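Local coordinates for protein R.MvaI (Kocuria varians, PDB 2OA9) that cuts DNA as a monomeric restriction endonuclease that recognises its target sequence asymmetrically, probably with the help of divalent metal ions, at residues A[71-76]-A[156-161]; A[85-90]-A[211-216]. All blocks are in the same frame, centred on the assembly; numbering follows the deposited sequence.

Contact 1 (A[71-76]-A[156-161]); sequences TLFTKS and QNQLDK
One face of the F73 ring carries the aliphatic base of Q158: CB of Q158 stands 3.7 Å from the ring centroid, displaced toward the rim, in a CH-pi contact. L159 approaches obliquely, its CD2 methyl 3.7 Å from F73 CE2. The bond from CA to CB of F73 already points toward helix 152-162, and chi1 of 60° sets CG between the backbone N and the carbonyl carbon. The ring also stacks with F232 of strand 225-235 and touches L155, so the phenylalanine joins sheet and helix through one flat apolar group. An alanine here would remove the ring, and would probably open a gap between strand and helix and leave the methylenes of Q158 and the methyl of L159 without their aromatic partner.

Glutamine suits this buried place because its CB and CG give carbon to the ring and to K75, while its amide reaches the strand backbone at T74. Q158 CG touches both F73 CD1 and, at 3.9 Å, K75 CB, and the side chains of Q158 and K75 cross at about a right angle. The amide orientation is uncertain; turned over from the model, it may hydrogen-bond to T74 O. K75 bends at chi2 and chi4, and its NZ is hydrogen-bonded to S76 O at 2.9 Å. The axes of strand 71-74 and helix 156-161 come within 8.5 Å. The chemistry is therefore mainly dispersive: two long polar side chains lend carbon to the packing, the lysine taking its charge away from it and the glutamine keeping its amide beside the strand backbone.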
ATOM      1  N   THR A  71      -1.780   1.370  -2.051  1.00 13.51           N
ATOM      2  CA  THR A  71      -1.795  -0.059  -2.286  1.00 14.46           C
ATOM      3  C   THR A  71      -0.384  -0.598  -2.226  1.00 14.75           C
ATOM      4  O   THR A  71       0.427  -0.285  -3.067  1.00 15.70           O
ATOM      5  CB  THR A  71      -2.387  -0.318  -3.655  1.00 15.31           C
ATOM      6  OG1 THR A  71      -3.734   0.161  -3.663  1.00 19.05           O
ATOM      7  CG2 THR A  71      -2.430  -1.813  -3.968  1.00 15.91           C
ATOM      8  N   LEU A  72      -0.114  -1.429  -1.235  1.00 14.54           N
ATOM      9  CA  LEU A  72       1.208  -2.026  -1.050  1.00 14.64           C
ATOM     10  C   LEU A  72       1.503  -3.012  -2.164  1.00 14.44           C
ATOM     11  O   LEU A  72       2.584  -3.008  -2.723  1.00 16.73           O
ATOM     12  CB  LEU A  72       1.267  -2.736   0.296  1.00 14.62           C
ATOM     13  CG  LEU A  72       1.101  -1.796   1.508  1.00 15.13           C
ATOM     14  CD1 LEU A  72       0.739  -2.557   2.773  1.00 15.51           C
ATOM     15  CD2 LEU A  72       2.346  -0.980   1.725  1.00 18.03           C
ATOM     16  N   PHE A  73       0.524  -3.846  -2.458  1.00 13.20           N
ATOM     17  CA  PHE A  73       0.600  -4.860  -3.507  1.00 13.85           C
ATOM     18  C   PHE A  73      -0.762  -5.475  -3.705  1.00 15.43           C
ATOM     19  O   PHE A  73      -1.663  -5.295  -2.898  1.00 14.44           O
ATOM     20  CB  PHE A  73       1.648  -5.945  -3.154  1.00 14.40           C
ATOM     21  CG  PHE A  73       1.372  -6.694  -1.860  1.00 13.98           C
ATOM     22  CD1 PHE A  73       0.545  -7.783  -1.812  1.00 13.94           C
ATOM     23  CD2 PHE A  73       1.962  -6.275  -0.682  1.00 15.66           C
ATOM     24  CE1 PHE A  73       0.318  -8.481  -0.626  1.00 15.60           C
ATOM     25  CE2 PHE A  73       1.697  -6.924   0.514  1.00 16.58           C
ATOM     26  CZ  PHE A  73       0.871  -8.033   0.547  1.00 16.39           C
ATOM     27  N   THR A  74      -0.900  -6.242  -4.776  1.00 16.47           N
ATOM     28  CA  THR A  74      -2.078  -7.047  -5.042  1.00 17.87           C
ATOM     29  C   THR A  74      -1.636  -8.503  -5.101  1.00 17.54           C
ATOM     30  O   THR A  74      -0.528  -8.828  -5.599  1.00 19.82           O
ATOM     31  CB  THR A  74      -2.789  -6.636  -6.374  1.00 18.07           C
ATOM     32  OG1 THR A  74      -1.866  -6.693  -7.473  1.00 22.82           O
ATOM     33  CG2 THR A  74      -3.241  -5.213  -6.341  1.00 18.85           C
ATOM     34  N   LYS A  75      -2.479  -9.390  -4.582  1.00 16.74           N
ATOM     35  CA  LYS A  75      -2.162 -10.808  -4.551  1.00 17.56           C
ATOM     36  C   LYS A  75      -3.388 -11.611  -4.207  1.00 17.73           C
ATOM     37  O   LYS A  75      -4.028 -11.362  -3.167  1.00 18.74           O
ATOM     38  CB  LYS A  75      -1.029 -11.119  -3.558  1.00 19.16           C
ATOM     39  CG  LYS A  75      -0.617 -12.606  -3.418  1.00 21.08           C
ATOM     40  CD  LYS A  75       0.116 -13.089  -4.648  1.00 25.76           C
ATOM     41  CE  LYS A  75       0.537 -14.527  -4.456  1.00 26.64           C
ATOM     42  NZ  LYS A  75      -0.625 -15.454  -4.569  1.00 29.67           N
ATOM     43  N   SER A  76      -3.658 -12.582  -5.079  1.00 19.85           N
ATOM     44  CA  SER A  76      -4.721 -13.553  -4.890  1.00 21.53           C
ATOM     45  C   SER A  76      -4.410 -14.560  -3.796  1.00 20.42           C
ATOM     46  O   SER A  76      -3.255 -14.819  -3.507  1.00 19.97           O
ATOM     47  CB  SER A  76      -5.001 -14.296  -6.196  1.00 22.27           C
ATOM     48  OG  SER A  76      -5.701 -13.458  -7.100  1.00 27.41           O
ATOM     49  N   GLN A 156       5.220 -12.300   2.130  1.00 19.91           N
ATOM     50  CA  GLN A 156       6.621 -11.915   2.217  1.00 21.37           C
ATOM     51  C   GLN A 156       7.251 -11.698   0.842  1.00 21.25           C
ATOM     52  O   GLN A 156       7.951 -10.703   0.630  1.00 20.53           O
ATOM     53  CB  GLN A 156       7.411 -12.980   2.955  1.00 22.49           C
ATOM     54  CG  GLN A 156       8.859 -12.596   3.159  1.00 26.51           C
ATOM     55  CD  GLN A 156       9.281 -12.798   4.591  1.00 31.76           C
ATOM     56  OE1 GLN A 156       9.163 -11.887   5.396  1.00 34.33           O
ATOM     57  NE2 GLN A 156       9.737 -14.011   4.923  1.00 35.63           N
ATOM     58  N   ASN A 157       6.947 -12.596  -0.092  1.00 21.01           N
ATOM     59  CA  ASN A 157       7.446 -12.506  -1.446  1.00 21.58           C
ATOM     60  C   ASN A 157       6.918 -11.255  -2.150  1.00 20.09           C
ATOM     61  O   ASN A 157       7.672 -10.600  -2.840  1.00 20.74           O
ATOM     62  CB  ASN A 157       7.079 -13.767  -2.251  1.00 21.88           C
ATOM     63  CG  ASN A 157       7.454 -13.652  -3.709  1.00 25.67           C
ATOM     64  OD1 ASN A 157       6.591 -13.613  -4.588  1.00 31.17           O
ATOM     65  ND2 ASN A 157       8.767 -13.603  -3.978  1.00 28.92           N
ATOM     66  N   GLN A 158       5.644 -10.912  -1.945  1.00 18.70           N
ATOM     67  CA  GLN A 158       5.077  -9.699  -2.507  1.00 18.88           C
ATOM     68  C   GLN A 158       5.759  -8.458  -1.978  1.00 18.93           C
ATOM     69  O   GLN A 158       6.080  -7.514  -2.736  1.00 19.31           O
ATOM     70  CB  GLN A 158       3.589  -9.619  -2.172  1.00 18.55           C
ATOM     71  CG  GLN A 158       2.774 -10.569  -2.964  1.00 21.11           C
ATOM     72  CD  GLN A 158       2.895 -10.285  -4.434  1.00 24.00           C
ATOM     73  OE1 GLN A 158       2.502  -9.211  -4.893  1.00 25.74           O
ATOM     74  NE2 GLN A 158       3.506 -11.216  -5.173  1.00 25.00           N
ATOM     75  N   LEU A 159       6.006  -8.456  -0.677  1.00 17.83           N
ATOM     76  CA  LEU A 159       6.676  -7.328  -0.040  1.00 19.81           C
ATOM     77  C   LEU A 159       8.103  -7.174  -0.589  1.00 21.28           C
ATOM     78  O   LEU A 159       8.494  -6.077  -0.979  1.00 21.97           O
ATOM     79  CB  LEU A 159       6.693  -7.462   1.480  1.00 19.67           C
ATOM     80  CG  LEU A 159       5.351  -7.302   2.201  1.00 19.82           C
ATOM     81  CD1 LEU A 159       5.498  -7.866   3.595  1.00 20.83           C
ATOM     82  CD2 LEU A 159       4.841  -5.846   2.239  1.00 20.70           C
ATOM     83  N   ASP A 160       8.838  -8.283  -0.648  1.00 23.07           N
ATOM     84  CA  ASP A 160      10.184  -8.319  -1.230  1.00 24.15           C
ATOM     85  C   ASP A 160      10.209  -7.806  -2.677  1.00 24.52           C
ATOM     86  O   ASP A 160      11.143  -7.103  -3.062  1.00 25.93           O
ATOM     87  CB  ASP A 160      10.747  -9.749  -1.207  1.00 25.01           C
ATOM     88  CG  ASP A 160      11.085 -10.252   0.195  1.00 26.83           C
ATOM     89  OD1 ASP A 160      11.182  -9.458   1.163  1.00 30.52           O
ATOM     90  OD2 ASP A 160      11.289 -11.466   0.416  1.00 31.78           O
ATOM     91  N   LYS A 161       9.208  -8.158  -3.473  1.00 23.43           N
ATOM     92  CA  LYS A 161       9.190  -7.817  -4.893  1.00 24.03           C
ATOM     93  C   LYS A 161       8.639  -6.430  -5.185  1.00 22.75           C
ATOM     94  O   LYS A 161       9.059  -5.806  -6.155  1.00 22.63           O
ATOM     95  CB  LYS A 161       8.338  -8.820  -5.676  1.00 24.94           C
ATOM     96  CG  LYS A 161       9.084  -9.922  -6.400  1.00 27.76           C
ATOM     97  CD  LYS A 161       8.141 -10.632  -7.381  1.00 30.74           C
ATOM     98  CE  LYS A 161       7.070 -11.452  -6.675  0.50 31.51           C
ATOM     99  NZ  LYS A 161       7.066 -12.875  -7.145  0.50 31.85           N
TER

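Contact 2 (A[85-90]-A[211-216]); sequences TMLRNR and IRIGAY
R88 lays the aliphatic part of its side chain over I213, with CD 3.8 Å from I213 CG2 and CB close to the same methyl. Its CG lies between the backbone N and the carbonyl carbon (chi1 84°), and from there the chain runs extended to NE, which brings CD beside G214 O and the guanidinium to A215. R88 CD passes 3.5 Å from G214 O. The guanidinium then has A215 CB over one face, 3.7 Å from R88 NH1, while N89 OD1 lies above the opposite face, toward the rim. The small alanine methyl suits this position, since it lets the flat group come close to the strand.

The polar end of R88 is well satisfied outside the two segments: NE bonds to T225 OG1, NH1 to N100 O and NH2 to G223 O. Three hydrogen bonds to three different residues probably fix the rotation of the guanidinium, and they let a buried arginine serve as a tie from the helix to strands 225-235 and 100-106 and to the loop at G223. The other branch of I213 ends in CD1, which meets L87 CB at 4.1 Å, and L87 reaches on to L102 and V148. A beta-branched isoleucine fits because its two branches divide the work, CG2 going to the arginine and CD1 to the leucine.

The axes of helix 85-90 and strand 211-215 are 75° apart in direction and approach to 8.7 Å. This is the packing of a helix laid across one face of an antiparallel sheet, here helix 83-91 on the sheet containing strands 225-235, 207-215 and 100-106.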
ATOM      1  N   THR A  85     -12.582 -17.133  -7.860  1.00 14.04           N
ATOM      2  CA  THR A  85     -13.768 -17.604  -8.545  1.00 13.96           C
ATOM      3  C   THR A  85     -14.816 -18.183  -7.604  1.00 13.61           C
ATOM      4  O   THR A  85     -15.996 -17.900  -7.717  1.00 14.10           O
ATOM      5  CB  THR A  85     -13.404 -18.625  -9.620  1.00 15.36           C
ATOM      6  OG1 THR A  85     -12.474 -18.017 -10.550  1.00 15.79           O
ATOM      7  CG2 THR A  85     -14.633 -19.090 -10.407  1.00 14.62           C
ATOM      8  N   MET A  86     -14.379 -18.998  -6.629  1.00 13.94           N
ATOM      9  CA  MET A  86     -15.338 -19.491  -5.635  1.00 15.20           C
ATOM     10  C   MET A  86     -15.982 -18.356  -4.867  1.00 13.88           C
ATOM     11  O   MET A  86     -17.181 -18.344  -4.615  1.00 14.83           O
ATOM     12  CB  MET A  86     -14.690 -20.463  -4.659  1.00 14.69           C
ATOM     13  CG  MET A  86     -15.647 -21.070  -3.648  1.00 16.03           C
ATOM     14  SD  MET A  86     -15.885 -20.057  -2.132  1.00 16.73           S
ATOM     15  CE  MET A  86     -14.290 -20.263  -1.454  1.00 18.88           C
ATOM     16  N   LEU A  87     -15.174 -17.381  -4.460  1.00 13.27           N
ATOM     17  CA  LEU A  87     -15.673 -16.312  -3.625  1.00 13.33           C
ATOM     18  C   LEU A  87     -16.728 -15.513  -4.353  1.00 14.00           C
ATOM     19  O   LEU A  87     -17.772 -15.170  -3.805  1.00 14.14           O
ATOM     20  CB  LEU A  87     -14.558 -15.383  -3.170  1.00 13.92           C
ATOM     21  CG  LEU A  87     -13.556 -15.926  -2.166  1.00 13.39           C
ATOM     22  CD1 LEU A  87     -12.397 -14.928  -2.025  1.00 13.99           C
ATOM     23  CD2 LEU A  87     -14.197 -16.196  -0.809  1.00 15.58           C
ATOM     24  N   ARG A  88     -16.481 -15.199  -5.611  1.00 13.05           N
ATOM     25  CA  ARG A  88     -17.445 -14.379  -6.317  1.00 13.83           C
ATOM     26  C   ARG A  88     -18.749 -15.133  -6.574  1.00 12.42           C
ATOM     27  O   ARG A  88     -19.826 -14.579  -6.365  1.00 12.80           O
ATOM     28  CB  ARG A  88     -16.824 -13.775  -7.591  1.00 15.18           C
ATOM     29  CG  ARG A  88     -16.822 -14.604  -8.791  1.00 18.00           C
ATOM     30  CD  ARG A  88     -16.258 -13.864 -10.032  1.00 16.73           C
ATOM     31  NE  ARG A  88     -16.129 -14.838 -11.043  1.00 17.88           N
ATOM     32  CZ  ARG A  88     -17.087 -15.148 -11.908  1.00 15.38           C
ATOM     33  NH1 ARG A  88     -18.278 -14.536 -11.887  1.00 14.88           N
ATOM     34  NH2 ARG A  88     -16.884 -16.119 -12.789  1.00 17.72           N
ATOM     35  N   ASN A  89     -18.613 -16.394  -7.006  1.00 13.07           N
ATOM     36  CA  ASN A  89     -19.790 -17.163  -7.381  1.00 12.03           C
ATOM     37  C   ASN A  89     -20.603 -17.531  -6.131  1.00 12.24           C
ATOM     38  O   ASN A  89     -21.827 -17.430  -6.137  1.00 15.19           O
ATOM     39  CB  ASN A  89     -19.433 -18.398  -8.148  1.00 11.86           C
ATOM     40  CG  ASN A  89     -19.244 -18.107  -9.627  1.00 12.90           C
ATOM     41  OD1 ASN A  89     -19.761 -17.122 -10.084  1.00 18.23           O
ATOM     42  ND2 ASN A  89     -18.478 -18.907 -10.324  1.00 18.36           N
ATOM     43  N   ARG A  90     -19.938 -17.924  -5.054  1.00 10.87           N
ATOM     44  CA  ARG A  90     -20.642 -18.379  -3.857  1.00 11.70           C
ATOM     45  C   ARG A  90     -21.167 -17.207  -3.034  1.00 10.39           C
ATOM     46  O   ARG A  90     -22.328 -17.196  -2.647  1.00 11.98           O
ATOM     47  CB  ARG A  90     -19.770 -19.294  -3.000  1.00 11.50           C
ATOM     48  CG  ARG A  90     -20.513 -19.881  -1.824  1.00 11.81           C
ATOM     49  CD  ARG A  90     -19.672 -20.720  -0.929  1.00 11.94           C
ATOM     50  NE  ARG A  90     -19.172 -21.928  -1.570  1.00  9.88           N
ATOM     51  CZ  ARG A  90     -18.269 -22.720  -0.994  1.00 10.56           C
ATOM     52  NH1 ARG A  90     -17.760 -22.422   0.194  1.00 13.05           N
ATOM     53  NH2 ARG A  90     -17.833 -23.800  -1.631  1.00 12.41           N
ATOM     54  N   ILE A 211     -10.988  -6.695  -1.688  1.00 13.65           N
ATOM     55  CA  ILE A 211     -11.346  -7.766  -2.639  1.00 14.01           C
ATOM     56  C   ILE A 211     -12.137  -7.117  -3.747  1.00 13.82           C
ATOM     57  O   ILE A 211     -13.160  -6.491  -3.497  1.00 13.54           O
ATOM     58  CB  ILE A 211     -12.152  -8.817  -1.926  1.00 14.02           C
ATOM     59  CG1 ILE A 211     -11.334  -9.405  -0.786  1.00 16.36           C
ATOM     60  CG2 ILE A 211     -12.653  -9.878  -2.930  1.00 15.50           C
ATOM     61  CD1 ILE A 211     -12.134 -10.342   0.114  1.00 18.30           C
ATOM     62  N   ARG A 212     -11.679  -7.281  -4.982  1.00 13.86           N
ATOM     63  CA  ARG A 212     -12.330  -6.665  -6.153  1.00 14.41           C
ATOM     64  C   ARG A 212     -12.295  -7.684  -7.266  1.00 13.89           C
ATOM     65  O   ARG A 212     -11.451  -7.642  -8.176  1.00 15.78           O
ATOM     66  CB  ARG A 212     -11.634  -5.352  -6.507  1.00 15.86           C
ATOM     67  CG  ARG A 212     -12.292  -4.524  -7.574  1.00 21.28           C
ATOM     68  CD  ARG A 212     -11.339  -3.504  -8.186  1.00 29.80           C
ATOM     69  NE  ARG A 212     -11.685  -2.117  -7.884  1.00 38.02           N
ATOM     70  CZ  ARG A 212     -12.262  -1.254  -8.732  1.00 39.42           C
ATOM     71  NH1 ARG A 212     -12.639  -1.593  -9.964  1.00 42.06           N
ATOM     72  NH2 ARG A 212     -12.483  -0.016  -8.323  1.00 41.60           N
ATOM     73  N   ILE A 213     -13.218  -8.617  -7.192  1.00 14.13           N
ATOM     74  CA  ILE A 213     -13.277  -9.721  -8.128  1.00 14.47           C
ATOM     75  C   ILE A 213     -14.474  -9.502  -9.063  1.00 14.96           C
ATOM     76  O   ILE A 213     -15.638  -9.588  -8.649  1.00 14.92           O
ATOM     77  CB  ILE A 213     -13.452 -11.042  -7.431  1.00 13.96           C
ATOM     78  CG1 ILE A 213     -12.497 -11.193  -6.269  1.00 14.06           C
ATOM     79  CG2 ILE A 213     -13.232 -12.171  -8.445  1.00 14.04           C
ATOM     80  CD1 ILE A 213     -12.746 -12.381  -5.389  1.00 14.78           C
ATOM     81  N   GLY A 214     -14.179  -9.260 -10.315  1.00 15.17           N
ATOM     82  CA  GLY A 214     -15.208  -9.032 -11.296  1.00 14.32           C
ATOM     83  C   GLY A 214     -15.401 -10.215 -12.208  1.00 13.78           C
ATOM     84  O   GLY A 214     -14.877 -11.296 -12.003  1.00 14.71           O
ATOM     85  N   ALA A 215     -16.178  -9.962 -13.246  1.00 15.05           N
ATOM     86  CA  ALA A 215     -16.441 -10.929 -14.296  1.00 14.61           C
ATOM     87  C   ALA A 215     -16.436 -10.246 -15.661  1.00 14.40           C
ATOM     88  O   ALA A 215     -16.990  -9.158 -15.831  1.00 15.86           O
ATOM     89  CB  ALA A 215     -17.806 -11.633 -14.056  1.00 14.83           C
ATOM     90  N   TYR A 216     -15.851 -10.895 -16.640  1.00 14.84           N
ATOM     91  CA  TYR A 216     -15.903 -10.395 -18.014  1.00 15.68           C
ATOM     92  C   TYR A 216     -17.353 -10.382 -18.493  1.00 17.19           C
ATOM     93  O   TYR A 216     -18.105 -11.311 -18.228  1.00 16.63           O
ATOM     94  CB  TYR A 216     -15.017 -11.237 -18.926  1.00 15.66           C
ATOM     95  CG  TYR A 216     -13.540 -11.061 -18.644  1.00 17.17           C
ATOM     96  CD1 TYR A 216     -12.897  -9.871 -18.928  1.00 19.63           C
ATOM     97  CD2 TYR A 216     -12.799 -12.070 -18.022  1.00 19.95           C
ATOM     98  CE1 TYR A 216     -11.523  -9.701 -18.663  1.00 21.28           C
ATOM     99  CE2 TYR A 216     -11.435 -11.907 -17.754  1.00 20.71           C
ATOM    100  CZ  TYR A 216     -10.809 -10.718 -18.080  1.00 23.47           C
ATOM    101  OH  TYR A 216      -9.460 -10.520 -17.817  1.00 25.90           O
TER

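Both contacts press a helix onto the same five-stranded antiparallel sheet, but at different strands. Contact 1 uses the outermost strand 69-74, and its centre lies about 9 Å from that of the chain; contact 2 uses the middle strand 207-215, and its centre lies about 22 Å from it, yet its touching residues are largely buried as well. Strand 225-235 runs between those two strands and takes part around both, through F232 in the first and T225 in the second. The more central contact turns on an aromatic ring packed by carbon, the more peripheral one on an arginine whose charged end is secured by outside hydrogen-bond partners. The contacts share no helix or strand and do not touch; helix 83-91 simply comes next in the chain after strand 69-74.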